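Local coordinates for D-hydantoinase (Ralstonia pickettii, PDB 1NFG), which probably catalyses the stereospecific, zinc-dependent hydrolysis of the cyclic amide bond of D-hydantoin derivatives, at residues Tyr48-Gly53 and Gln360-Val365; Gly83-Ile88 and Glu341-Met346; Cys262-Tyr267 and Ser413-His418; Val391-Glu396 and Gly422-Val427. All blocks are in the same frame, centred on the assembly; numbering follows the deposited sequence.

Contact 1: residues Tyr48-Gly53 and Gln360-Val365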
loop_
_atom_site.group_PDB
_atom_site.type_symbol
_atom_site.label_atom_id
_atom_site.label_comp_id
_atom_site.label_asym_id
_atom_site.label_seq_id
_atom_site.Cartn_x
_atom_site.Cartn_y
_atom_site.Cartn_z
ATOM N N TYR A 48 32.709 -25.255 10.620
ATOM C CA TYR A 48 32.515 -23.836 10.858
ATOM C C TYR A 48 32.554 -23.590 12.362
ATOM O O TYR A 48 32.131 -24.435 13.155
ATOM C CB TYR A 48 31.157 -23.370 10.318
ATOM C CG TYR A 48 31.011 -23.354 8.807
ATOM C CD1 TYR A 48 31.933 -22.687 7.998
ATOM C CD2 TYR A 48 29.912 -23.952 8.191
ATOM C CE1 TYR A 48 31.761 -22.613 6.618
ATOM C CE2 TYR A 48 29.730 -23.883 6.810
ATOM C CZ TYR A 48 30.657 -23.211 6.031
ATOM O OH TYR A 48 30.469 -23.127 4.668
ATOM N N VAL A 49 33.067 -22.432 12.751
ATOM C CA VAL A 49 33.127 -22.054 14.153
ATOM C C VAL A 49 32.151 -20.892 14.282
ATOM O O VAL A 49 32.524 -19.737 14.057
ATOM C CB VAL A 49 34.544 -21.577 14.547
ATOM C CG1 VAL A 49 34.574 -21.170 16.012
ATOM C CG2 VAL A 49 35.558 -22.675 14.267
ATOM N N PHE A 50 30.901 -21.208 14.626
ATOM C CA PHE A 50 29.840 -20.204 14.773
ATOM C C PHE A 50 29.659 -19.724 16.205
ATOM O O PHE A 50 30.019 -20.423 17.156
ATOM C CB PHE A 50 28.474 -20.780 14.378
ATOM C CG PHE A 50 28.311 -21.095 12.924
ATOM C CD1 PHE A 50 28.648 -20.166 11.943
ATOM C CD2 PHE A 50 27.708 -22.290 12.539
ATOM C CE1 PHE A 50 28.374 -20.426 10.591
ATOM C CE2 PHE A 50 27.430 -22.559 11.196
ATOM C CZ PHE A 50 27.763 -21.625 10.218
ATOM N N PRO A 51 29.100 -18.515 16.380
ATOM C CA PRO A 51 28.867 -18.010 17.736
ATOM C C PRO A 51 27.733 -18.907 18.255
ATOM O O PRO A 51 26.977 -19.466 17.456
ATOM C CB PRO A 51 28.386 -16.582 17.493
ATOM C CG PRO A 51 29.110 -16.187 16.263
ATOM C CD PRO A 51 28.988 -17.424 15.393
ATOM N N GLY A 52 27.602 -19.066 19.565
ATOM C CA GLY A 52 26.535 -19.916 20.075
ATOM C C GLY A 52 25.141 -19.370 19.797
ATOM O O GLY A 52 24.909 -18.160 19.877
ATOM N N GLY A 53 24.208 -20.261 19.471
ATOM C CA GLY A 53 22.847 -19.837 19.195
ATOM C C GLY A 53 22.206 -19.103 20.364
ATOM O O GLY A 53 22.509 -19.372 21.525
ATOM N N GLN A 360 24.183 -14.371 7.115
ATOM C CA GLN A 360 22.908 -13.934 7.685
ATOM C C GLN A 360 22.422 -14.964 8.703
ATOM O O GLN A 360 21.757 -14.619 9.677
ATOM C CB GLN A 360 21.852 -13.759 6.592
ATOM C CG GLN A 360 22.090 -12.565 5.689
ATOM C CD GLN A 360 21.056 -12.448 4.583
ATOM O OE1 GLN A 360 20.789 -13.414 3.857
ATOM N NE2 GLN A 360 20.475 -11.259 4.440
ATOM N N PHE A 361 22.751 -16.229 8.464
ATOM C CA PHE A 361 22.374 -17.298 9.374
ATOM C C PHE A 361 22.806 -16.916 10.791
ATOM O O PHE A 361 22.006 -16.948 11.726
ATOM C CB PHE A 361 23.062 -18.593 8.965
ATOM C CG PHE A 361 22.951 -19.687 9.989
ATOM C CD1 PHE A 361 21.749 -20.359 10.187
ATOM C CD2 PHE A 361 24.055 -20.055 10.752
ATOM C CE1 PHE A 361 21.649 -21.386 11.127
ATOM C CE2 PHE A 361 23.967 -21.074 11.691
ATOM C CZ PHE A 361 22.761 -21.744 11.879
ATOM N N VAL A 362 24.076 -16.548 10.938
ATOM C CA VAL A 362 24.615 -16.156 12.232
ATOM C C VAL A 362 23.929 -14.900 12.760
ATOM O O VAL A 362 23.605 -14.812 13.944
ATOM C CB VAL A 362 26.145 -15.914 12.146
ATOM C CG1 VAL A 362 26.689 -15.427 13.500
ATOM C CG2 VAL A 362 26.844 -17.203 11.713
ATOM N N GLU A 363 23.712 -13.925 11.887
ATOM C CA GLU A 363 23.048 -12.692 12.296
ATOM C C GLU A 363 21.700 -12.990 12.948
ATOM O O GLU A 363 21.413 -12.538 14.053
ATOM C CB GLU A 363 22.825 -11.774 11.085
ATOM C CG GLU A 363 21.846 -10.624 11.356
ATOM C CD GLU A 363 21.427 -9.867 10.098
ATOM O OE1 GLU A 363 21.366 -10.475 9.006
ATOM O OE2 GLU A 363 21.137 -8.659 10.205
ATOM N N LEU A 364 20.885 -13.766 12.251
ATOM C CA LEU A 364 19.547 -14.112 12.711
ATOM C C LEU A 364 19.504 -15.073 13.880
ATOM O O LEU A 364 18.733 -14.901 14.820
ATOM C CB LEU A 364 18.754 -14.727 11.559
ATOM C CG LEU A 364 18.510 -13.842 10.345
ATOM C CD1 LEU A 364 17.936 -14.673 9.212
ATOM C CD2 LEU A 364 17.573 -12.712 10.738
ATOM N N VAL A 365 20.334 -16.098 13.798
ATOM C CA VAL A 365 20.391 -17.140 14.806
ATOM C C VAL A 365 21.065 -16.742 16.125
ATOM O O VAL A 365 20.824 -17.369 17.162
ATOM C CB VAL A 365 21.070 -18.388 14.175
ATOM C CG1 VAL A 365 21.994 -19.060 15.142
ATOM C CG2 VAL A 365 20.009 -19.340 13.688
#

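Contact 2: residues Gly83-Ile88 and Glu341-Met346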
loop_
_atom_site.group_PDB
_atom_site.type_symbol
_atom_site.label_atom_id
_atom_site.label_comp_id
_atom_site.label_asym_id
_atom_site.label_seq_id
_atom_site.Cartn_x
_atom_site.Cartn_y
_atom_site.Cartn_z
ATOM N N GLY A 83 21.568 -28.601 20.406
ATOM C CA GLY A 83 21.121 -28.004 19.164
ATOM C C GLY A 83 21.957 -26.811 18.747
ATOM O O GLY A 83 21.655 -26.146 17.752
ATOM N N GLY A 84 23.000 -26.525 19.517
ATOM C CA GLY A 84 23.874 -25.415 19.191
ATOM C C GLY A 84 23.484 -24.088 19.800
ATOM O O GLY A 84 24.059 -23.058 19.445
ATOM N N THR A 85 22.516 -24.094 20.713
ATOM C CA THR A 85 22.077 -22.851 21.349
ATOM C C THR A 85 22.630 -22.764 22.764
ATOM O O THR A 85 22.368 -23.636 23.595
ATOM C CB THR A 85 20.535 -22.760 21.372
ATOM O OG1 THR A 85 20.050 -22.637 20.027
ATOM C CG2 THR A 85 20.074 -21.554 22.179
ATOM N N THR A 86 23.389 -21.704 23.029
ATOM C CA THR A 86 24.025 -21.507 24.325
ATOM C C THR A 86 23.396 -20.471 25.259
ATOM O O THR A 86 23.733 -20.414 26.442
ATOM C CB THR A 86 25.510 -21.147 24.141
ATOM O OG1 THR A 86 25.623 -19.990 23.298
ATOM C CG2 THR A 86 26.258 -22.316 23.514
ATOM N N THR A 87 22.517 -19.628 24.732
ATOM C CA THR A 87 21.838 -18.642 25.562
ATOM C C THR A 87 20.362 -18.695 25.232
ATOM O O THR A 87 19.962 -18.991 24.106
ATOM C CB THR A 87 22.360 -17.212 25.345
ATOM O OG1 THR A 87 23.709 -17.124 25.813
ATOM C CG2 THR A 87 21.516 -16.210 26.126
ATOM N N ILE A 88 19.544 -18.408 26.229
ATOM C CA ILE A 88 18.115 -18.461 26.045
ATOM C C ILE A 88 17.493 -17.364 26.881
ATOM O O ILE A 88 18.060 -16.952 27.888
ATOM C CB ILE A 88 17.614 -19.861 26.464
ATOM C CG1 ILE A 88 16.851 -20.481 25.308
ATOM C CG2 ILE A 88 16.768 -19.797 27.736
ATOM C CD1 ILE A 88 16.748 -21.975 25.402
ATOM N N GLU A 341 15.709 -27.210 20.197
ATOM C CA GLU A 341 16.877 -27.951 19.737
ATOM C C GLU A 341 17.083 -27.903 18.228
ATOM O O GLU A 341 18.206 -27.746 17.757
ATOM C CB GLU A 341 16.799 -29.418 20.171
ATOM C CG GLU A 341 18.147 -30.136 20.070
ATOM C CD GLU A 341 18.094 -31.589 20.498
ATOM O OE1 GLU A 341 17.449 -31.896 21.524
ATOM O OE2 GLU A 341 18.712 -32.429 19.808
ATOM N N GLU A 342 15.994 -28.035 17.480
ATOM C CA GLU A 342 16.059 -28.039 16.027
ATOM C C GLU A 342 16.254 -26.675 15.372
ATOM O O GLU A 342 16.673 -26.603 14.214
ATOM C CB GLU A 342 14.793 -28.683 15.453
ATOM C CG GLU A 342 14.528 -30.094 15.952
ATOM C CD GLU A 342 13.641 -30.141 17.189
ATOM O OE1 GLU A 342 13.781 -29.273 18.078
ATOM O OE2 GLU A 342 12.807 -31.068 17.275
ATOM N N ARG A 343 15.979 -25.603 16.112
ATOM C CA ARG A 343 16.076 -24.253 15.558
ATOM C C ARG A 343 17.228 -23.990 14.590
ATOM O O ARG A 343 16.990 -23.718 13.415
ATOM C CB ARG A 343 16.101 -23.194 16.669
ATOM C CG ARG A 343 15.984 -21.764 16.117
ATOM C CD ARG A 343 15.997 -20.685 17.195
ATOM N NE ARG A 343 17.218 -20.715 17.995
ATOM C CZ ARG A 343 18.031 -19.677 18.160
ATOM N NH1 ARG A 343 17.754 -18.518 17.577
ATOM N NH2 ARG A 343 19.121 -19.796 18.908
ATOM N N LEU A 344 18.467 -24.069 15.065
ATOM C CA LEU A 344 19.612 -23.797 14.198
ATOM C C LEU A 344 19.671 -24.656 12.942
ATOM O O LEU A 344 19.792 -24.126 11.837
ATOM C CB LEU A 344 20.935 -23.936 14.964
ATOM C CG LEU A 344 21.288 -22.941 16.075
ATOM C CD1 LEU A 344 22.743 -22.574 15.951
ATOM C CD2 LEU A 344 20.449 -21.695 15.984
ATOM N N MET A 345 19.593 -25.972 13.091
ATOM C CA MET A 345 19.656 -26.835 11.919
ATOM C C MET A 345 18.617 -26.450 10.882
ATOM O O MET A 345 18.929 -26.332 9.696
ATOM C CB MET A 345 19.470 -28.301 12.306
ATOM C CG MET A 345 20.686 -28.925 12.980
ATOM S SD MET A 345 20.440 -30.680 13.319
ATOM C CE MET A 345 19.322 -30.582 14.733
ATOM N N MET A 346 17.383 -26.247 11.332
ATOM C CA MET A 346 16.289 -25.875 10.445
ATOM C C MET A 346 16.529 -24.537 9.741
ATOM O O MET A 346 16.340 -24.422 8.532
ATOM C CB MET A 346 14.981 -25.829 11.233
ATOM C CG MET A 346 14.509 -27.190 11.696
ATOM S SD MET A 346 14.158 -28.285 10.303
ATOM C CE MET A 346 15.623 -29.116 10.218
HETATM O O HOH W 1 19.216 -24.778 18.179
HETATM O O HOH W 2 20.012 -27.158 15.767
HETATM O O HOH W 3 16.855 -22.654 19.973
#

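Contact 3: residues Cys262-Tyr267 and Ser413-His418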
loop_
_atom_site.group_PDB
_atom_site.type_symbol
_atom_site.label_atom_id
_atom_site.label_comp_id
_atom_site.label_asym_id
_atom_site.label_seq_id
_atom_site.Cartn_x
_atom_site.Cartn_y
_atom_site.Cartn_z
ATOM N N CYS A 262 9.375 -17.527 13.716
ATOM C CA CYS A 262 9.807 -18.720 14.395
ATOM C C CYS A 262 9.916 -19.862 13.407
ATOM O O CYS A 262 9.089 -20.016 12.514
ATOM C CB CYS A 262 8.833 -19.047 15.540
ATOM S SG CYS A 262 8.623 -17.672 16.744
ATOM N N THR A 263 10.961 -20.652 13.587
ATOM C CA THR A 263 11.262 -21.783 12.738
ATOM C C THR A 263 10.073 -22.427 12.036
ATOM O O THR A 263 10.042 -22.491 10.805
ATOM C CB THR A 263 11.984 -22.858 13.546
ATOM O OG1 THR A 263 12.966 -22.233 14.386
ATOM C CG2 THR A 263 12.656 -23.863 12.619
ATOM N N HIS A 264 9.095 -22.898 12.806
ATOM C CA HIS A 264 7.939 -23.582 12.220
ATOM C C HIS A 264 7.102 -22.764 11.236
ATOM O O HIS A 264 6.382 -23.330 10.413
ATOM C CB HIS A 264 7.044 -24.181 13.321
ATOM C CG HIS A 264 6.713 -23.229 14.427
ATOM N ND1 HIS A 264 7.672 -22.695 15.259
ATOM C CD2 HIS A 264 5.530 -22.706 14.828
ATOM C CE1 HIS A 264 7.094 -21.880 16.125
ATOM N NE2 HIS A 264 5.795 -21.868 15.885
ATOM N N TYR A 265 7.198 -21.444 11.307
ATOM C CA TYR A 265 6.448 -20.602 10.388
ATOM C C TYR A 265 7.136 -20.514 9.027
ATOM O O TYR A 265 6.644 -19.851 8.114
ATOM C CB TYR A 265 6.254 -19.213 10.990
ATOM C CG TYR A 265 5.367 -19.252 12.209
ATOM C CD1 TYR A 265 4.055 -19.725 12.122
ATOM C CD2 TYR A 265 5.842 -18.851 13.458
ATOM C CE1 TYR A 265 3.242 -19.799 13.246
ATOM C CE2 TYR A 265 5.035 -18.919 14.590
ATOM C CZ TYR A 265 3.736 -19.394 14.477
ATOM O OH TYR A 265 2.933 -19.457 15.596
ATOM N N LEU A 266 8.272 -21.195 8.897
ATOM C CA LEU A 266 9.019 -21.224 7.645
ATOM C C LEU A 266 8.924 -22.624 7.045
ATOM O O LEU A 266 9.451 -22.879 5.962
ATOM C CB LEU A 266 10.497 -20.908 7.889
ATOM C CG LEU A 266 10.900 -19.588 8.539
ATOM C CD1 LEU A 266 12.390 -19.615 8.812
ATOM C CD2 LEU A 266 10.543 -18.419 7.632
ATOM N N TYR A 267 8.239 -23.525 7.738
ATOM C CA TYR A 267 8.155 -24.900 7.281
ATOM C C TYR A 267 6.804 -25.581 7.362
ATOM O O TYR A 267 6.510 -26.464 6.560
ATOM C CB TYR A 267 9.166 -25.745 8.064
ATOM C CG TYR A 267 10.608 -25.450 7.725
ATOM C CD1 TYR A 267 11.197 -25.999 6.591
ATOM C CD2 TYR A 267 11.380 -24.610 8.529
ATOM C CE1 TYR A 267 12.512 -25.728 6.259
ATOM C CE2 TYR A 267 12.702 -24.328 8.205
ATOM C CZ TYR A 267 13.262 -24.894 7.065
ATOM O OH TYR A 267 14.571 -24.627 6.720
ATOM N N SER A 413 8.652 -34.639 17.655
ATOM C CA SER A 413 9.362 -33.480 17.122
ATOM C C SER A 413 8.504 -32.834 16.038
ATOM O O SER A 413 7.824 -33.529 15.277
ATOM C CB SER A 413 10.701 -33.892 16.517
ATOM O OG SER A 413 11.307 -32.782 15.876
ATOM N N SER A 414 8.532 -31.506 15.976
ATOM C CA SER A 414 7.754 -30.774 14.983
ATOM C C SER A 414 8.366 -30.971 13.602
ATOM O O SER A 414 7.723 -30.725 12.580
ATOM C CB SER A 414 7.743 -29.286 15.317
ATOM O OG SER A 414 7.289 -29.065 16.639
ATOM N N TYR A 415 9.612 -31.432 13.587
ATOM C CA TYR A 415 10.342 -31.641 12.348
ATOM C C TYR A 415 10.706 -33.102 12.140
ATOM O O TYR A 415 11.716 -33.425 11.512
ATOM C CB TYR A 415 11.592 -30.763 12.366
ATOM C CG TYR A 415 11.250 -29.338 12.720
ATOM C CD1 TYR A 415 10.670 -28.485 11.779
ATOM C CD2 TYR A 415 11.412 -28.870 14.026
ATOM C CE1 TYR A 415 10.251 -27.199 12.130
ATOM C CE2 TYR A 415 10.994 -27.586 14.388
ATOM C CZ TYR A 415 10.415 -26.756 13.434
ATOM O OH TYR A 415 10.006 -25.491 13.787
ATOM N N GLU A 416 9.870 -33.987 12.666
ATOM C CA GLU A 416 10.103 -35.413 12.528
ATOM C C GLU A 416 10.131 -35.771 11.047
ATOM O O GLU A 416 9.214 -35.433 10.298
ATOM C CB GLU A 416 8.990 -36.193 13.230
ATOM C CG GLU A 416 9.132 -37.709 13.171
ATOM C CD GLU A 416 10.334 -38.220 13.942
ATOM O OE1 GLU A 416 10.493 -37.829 15.119
ATOM O OE2 GLU A 416 11.111 -39.021 13.372
ATOM N N GLY A 417 11.198 -36.440 10.626
ATOM C CA GLY A 417 11.311 -36.844 9.239
ATOM C C GLY A 417 12.104 -35.932 8.321
ATOM O O GLY A 417 12.484 -36.355 7.234
ATOM N N HIS A 418 12.363 -34.696 8.735
ATOM C CA HIS A 418 13.113 -33.775 7.881
ATOM C C HIS A 418 14.578 -34.159 7.717
ATOM O O HIS A 418 15.277 -34.440 8.694
ATOM C CB HIS A 418 13.041 -32.336 8.415
ATOM C CG HIS A 418 11.694 -31.695 8.265
ATOM N ND1 HIS A 418 11.520 -30.467 7.663
ATOM C CD2 HIS A 418 10.463 -32.094 8.670
ATOM C CE1 HIS A 418 10.240 -30.136 7.706
ATOM N NE2 HIS A 418 9.576 -31.105 8.312
#

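Contact 4: residues Val391-Glu396 and Gly422-Val427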
loop_
_atom_site.group_PDB
_atom_site.type_symbol
_atom_site.label_atom_id
_atom_site.label_comp_id
_atom_site.label_asym_id
_atom_site.label_seq_id
_atom_site.Cartn_x
_atom_site.Cartn_y
_atom_site.Cartn_z
ATOM N N VAL A 391 29.825 -22.966 18.707
ATOM C CA VAL A 391 29.230 -24.142 18.090
ATOM C C VAL A 391 30.116 -24.533 16.926
ATOM O O VAL A 391 30.408 -23.703 16.063
ATOM C CB VAL A 391 27.831 -23.869 17.513
ATOM C CG1 VAL A 391 27.233 -25.166 16.975
ATOM C CG2 VAL A 391 26.942 -23.265 18.570
ATOM N N LEU A 392 30.553 -25.788 16.909
ATOM C CA LEU A 392 31.384 -26.288 15.824
ATOM C C LEU A 392 30.442 -27.033 14.892
ATOM O O LEU A 392 29.960 -28.127 15.206
ATOM C CB LEU A 392 32.482 -27.202 16.369
ATOM C CG LEU A 392 33.390 -26.489 17.382
ATOM C CD1 LEU A 392 34.585 -27.370 17.690
ATOM C CD2 LEU A 392 33.854 -25.136 16.828
ATOM N N TRP A 393 30.183 -26.409 13.745
ATOM C CA TRP A 393 29.251 -26.916 12.747
ATOM C C TRP A 393 29.890 -27.712 11.613
ATOM O O TRP A 393 30.910 -27.315 11.052
ATOM C CB TRP A 393 28.475 -25.721 12.182
ATOM C CG TRP A 393 27.124 -26.038 11.612
ATOM C CD1 TRP A 393 26.842 -26.482 10.349
ATOM C CD2 TRP A 393 25.867 -25.940 12.292
ATOM N NE1 TRP A 393 25.488 -26.666 10.202
ATOM C CE2 TRP A 393 24.867 -26.341 11.380
ATOM C CE3 TRP A 393 25.489 -25.551 13.585
ATOM C CZ2 TRP A 393 23.508 -26.365 11.723
ATOM C CZ3 TRP A 393 24.142 -25.576 13.923
ATOM C CH2 TRP A 393 23.168 -25.980 12.994
ATOM N N ASP A 394 29.279 -28.847 11.289
ATOM C CA ASP A 394 29.748 -29.700 10.201
ATOM C C ASP A 394 28.773 -29.465 9.054
ATOM O O ASP A 394 27.694 -30.056 9.021
ATOM C CB ASP A 394 29.693 -31.174 10.604
ATOM C CG ASP A 394 30.282 -32.090 9.543
ATOM O OD1 ASP A 394 30.197 -31.756 8.340
ATOM O OD2 ASP A 394 30.823 -33.152 9.920
ATOM N N PRO A 395 29.139 -28.599 8.098
ATOM C CA PRO A 395 28.272 -28.295 6.957
ATOM C C PRO A 395 27.921 -29.461 6.037
ATOM O O PRO A 395 26.918 -29.404 5.329
ATOM C CB PRO A 395 29.039 -27.191 6.233
ATOM C CG PRO A 395 30.458 -27.557 6.498
ATOM C CD PRO A 395 30.433 -27.907 7.968
ATOM N N GLU A 396 28.723 -30.519 6.048
ATOM C CA GLU A 396 28.462 -31.662 5.176
ATOM C C GLU A 396 27.654 -32.774 5.821
ATOM O O GLU A 396 27.047 -33.594 5.129
ATOM C CB GLU A 396 29.774 -32.251 4.657
ATOM C CG GLU A 396 30.609 -31.282 3.849
ATOM C CD GLU A 396 29.785 -30.507 2.837
ATOM O OE1 GLU A 396 29.018 -31.139 2.071
ATOM O OE2 GLU A 396 29.911 -29.260 2.810
ATOM N N GLY A 422 24.043 -30.246 7.640
ATOM C CA GLY A 422 24.666 -29.255 8.500
ATOM C C GLY A 422 24.168 -29.503 9.910
ATOM O O GLY A 422 23.027 -29.173 10.244
ATOM N N VAL A 423 25.028 -30.085 10.739
ATOM C CA VAL A 423 24.672 -30.430 12.110
ATOM C C VAL A 423 25.642 -29.889 13.164
ATOM O O VAL A 423 26.845 -29.784 12.918
ATOM C CB VAL A 423 24.602 -31.966 12.244
ATOM C CG1 VAL A 423 24.386 -32.369 13.688
ATOM C CG2 VAL A 423 23.492 -32.503 11.365
ATOM N N PRO A 424 25.123 -29.521 14.353
ATOM C CA PRO A 424 25.974 -29.003 15.435
ATOM C C PRO A 424 26.744 -30.214 15.960
ATOM O O PRO A 424 26.150 -31.279 16.176
ATOM C CB PRO A 424 24.970 -28.502 16.475
ATOM C CG PRO A 424 23.693 -28.335 15.712
ATOM C CD PRO A 424 23.702 -29.468 14.736
ATOM N N LYS A 425 28.050 -30.074 16.167
ATOM C CA LYS A 425 28.834 -31.212 16.645
ATOM C C LYS A 425 29.307 -31.113 18.085
ATOM O O LYS A 425 29.045 -32.009 18.885
ATOM C CB LYS A 425 30.015 -31.469 15.707
ATOM C CG LYS A 425 29.606 -32.245 14.466
ATOM C CD LYS A 425 28.885 -33.504 14.887
ATOM C CE LYS A 425 28.553 -34.394 13.717
ATOM N NZ LYS A 425 27.851 -35.623 14.188
ATOM N N THR A 426 30.015 -30.044 18.416
ATOM C CA THR A 426 30.459 -29.875 19.786
ATOM C C THR A 426 30.176 -28.425 20.159
ATOM O O THR A 426 30.351 -27.517 19.338
ATOM C CB THR A 426 31.966 -30.227 19.966
ATOM O OG1 THR A 426 32.780 -29.124 19.571
ATOM C CG2 THR A 426 32.331 -31.428 19.123
ATOM N N VAL A 427 29.717 -28.222 21.394
ATOM C CA VAL A 427 29.353 -26.900 21.887
ATOM C C VAL A 427 30.106 -26.475 23.142
ATOM O O VAL A 427 30.338 -27.286 24.044
ATOM C CB VAL A 427 27.843 -26.856 22.195
ATOM C CG1 VAL A 427 27.423 -25.442 22.586
ATOM C CG2 VAL A 427 27.060 -27.341 20.989
#

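Contact 1: residues Tyr48-Gly53 and Gln360-Val365
Phe-50 and Pro-51 pack on Phe-361 and Val-362 where strand 48-58, which runs on to the zinc ligand His-57 of the TIM barrel, passes the late helix 358-372. The axes of the strand piece 48-51 and the helix piece 360-365 approach to 9.1 Å and run at 29° to one another in nearly the same sense, a spacing that side chains fill without any hydrogen bond between the segments.

Phe-50 and Val-362 bury the most surface across the contact. Over one face of the Phe-50 ring, offset toward the rim, stands Phe-361, whose CE2 is 3.8 Å from Phe-50 CE2. The ring planes are inclined at 54°, and with centroids 5.3 Å apart the pair is neither a stack nor a T. Tyr-48 CB lies over the opposite face, so the Phe-50 ring is bracketed from both sides.

Val-362 divides its two methyls between neighbouring strand residues. With CG1 anti to the backbone N (chi1 177°), that methyl approaches the Pro-51 ring, 3.6 Å from Pro-51 CD. CG2 takes the other direction and meets the Phe-50 ring obliquely, beside CD1 and CE1.

Beyond the segments, Val-11 of strand 8-12 touches both Phe-50 and Val-362, and Val-347 and Val-351 of helix 343-352 pack on Phe-361, which makes the interface part of a larger apolar layer. Farther along, side chains give way to backbone: where the two backbones come closest, with the CA atoms of Gly-53 and Val-365 5.7 Å apart, Gly-53 CA lies 3.8 Å from Val-365 O.

Contact 2: residues Gly83-Ile88 and Glu341-Met346
Arg-343 reaches Thr-85 by a direct hydrogen bond, NH2 to OG1, 3.2 Å long and nearly straight at 170°. The acceptor lies almost in the guanidinium plane, as expected when an N-H at the edge of the group is used. The Arg-343 chain leaves the backbone extended and bends at chi3 (59°), which sets the turn into NE.

Water bridges supplement this bond. One water donates to Thr-85 OG1 at 2.9 Å, also bonds Gly-83 O and accepts from Leu-344 N. Another accepts from Arg-343 NE and from Thr-85 OG1, giving the threonine hydroxyl three partners. A third joins Gly-83 O, Glu-341 O and Met-345 N, so the N-H groups of Leu-344 and Met-345 are each met by a bound water.

Close backbone packing centres on Gly-83, whose CA makes a CA-H...O contact with Glu-341 O at 3.2 Å; Leu-344 CB and CG lie against Gly-83 O. Leu-344 CD2 sits over a face of the guanidinium. Gly-84, at phi 90°, ends helix 73-82 in a Schellman motif.

Arg-343 NH1 also bonds Val-310 O, and Gly-84 and Thr-86 pair with Gly-53; the contact thus joins the start of helix 343-352 to strand 85-93, beside strands 48-58 and 310-311.

Contact 3: residues Cys262-Tyr267 and Ser413-His418
Tyr-415 pushes its phenol against Thr-263 and the short 3-10 segment 264-265, while Tyr-267 and His-418 meet beside it. Tyr-415 CG is anti to its own carbonyl carbon (chi1 -50°), and the ring extends from there until OH reaches the other segment.

Two side chains flank that oxygen. Thr-263 has CG2 anti to its backbone N, and this methyl approaches the phenol obliquely, 3.3 Å from Tyr-415 OH and 3.7 Å from Tyr-415 CZ. His-264 places CG between its backbone N and carbonyl carbon (chi1 49°), the crowded position. Tyr-415 OH lies by His-264 CB and at the edge of the imidazole, near its plane. The far end of the ring leads away from 413-418; the His-264 side chain is about 4 Å from that of the zinc ligand Asp-313.

Tyr-267 CB meets the edge of the Tyr-415 ring, 4.5 Å from Tyr-415 CE1. The Tyr-267 ring meets His-418 through CD1, 4.4 Å from His-418 CE1 and near the imidazole plane, and Tyr-267 OH has its hydrogen bond to Met-346 O. Tyr-415 CB lies over one face of that imidazole, toward its rim.

Two overlapping beta turns, type I (413-416) and type II (415-418), shape the loop. Ser-413 OG accepts from Tyr-415 N at 3.2 Å, an ST turn, and Gly-417 takes positive phi in the type II turn.

Although Tyr-415 OH is 2.9 Å from His-264 N, the angle is too poor for a hydrogen bond. The contact is therefore essentially van der Waals packing by polar residues, setting the 413-418 loop against the segment that carries His-264.

Contact 4: residues Val391-Glu396 and Gly422-Val427
Trp-393 and Pro-424 lie side by side and point the same way, a non-hydrogen-bonded pair of the antiparallel strands 390-400 and 419-429. The indole has CG anti to the backbone N (chi1 -155°) and passes beneath the neighbouring strand: Val-423 C stands over its centre and Pro-424 N nearer the rim. Pro-424 CD makes a CH-pi contact, 4.2 Å from the six-membered-ring centroid and 21° off its normal. Gly-422 C meets the ring obliquely, 3.1 Å from Trp-393 NE1. Val-391 shares this face, its CG1 4.1 Å from Pro-424 CB. The Trp-393 ring also meets those of Phe-50 and Tyr-348.

On the other face Leu-392 crosses Thr-426, and Asp-394 CB lies 4.0 Å from Lys-425 CG.

Asp-394 and Val-423 exchange two backbone bonds, the straighter being Asp-394 N to Val-423 O, 3.1 Å. Lys-425 and Thr-426 together face Leu-392, consistent with a classic bulge in 422-427: Lys-425 N donates to Leu-392 O (2.9 Å) and Leu-392 N to Thr-426 O (3.0 Å).

Asp-394 OD1 accepts from Glu-396 N, an Asx turn, and from Ala-397 N, while OD2 stays 5.8 Å from Lys-425 NZ. Charge pairing therefore contributes at most at long range; backbone bonds and proline-indole packing join the strands.

All four contacts are largely buried, but contact 2 lies deepest, about 9 Å from the chain centre to its own centre, and contact 4 farthest out, about 20 Å, with partly exposed charged residues. Strand 48-58 ties contacts 1, 2 and 4: Gly-53 pairs with Gly-84 and Thr-86 on one side, Tyr-48 and Phe-50 with Trp-393 and Val-391 on the other. Segment 341-346 links contacts 2 and 3 through Met-346 O to Tyr-267 OH and Glu-342 to Ser-413. The chemistry changes accordingly: apolar helix-on-strand packing in contact 1, water-bridged polar bonding in contact 2, loop packing near the zinc site in contact 3, and sheet pairing in contact 4.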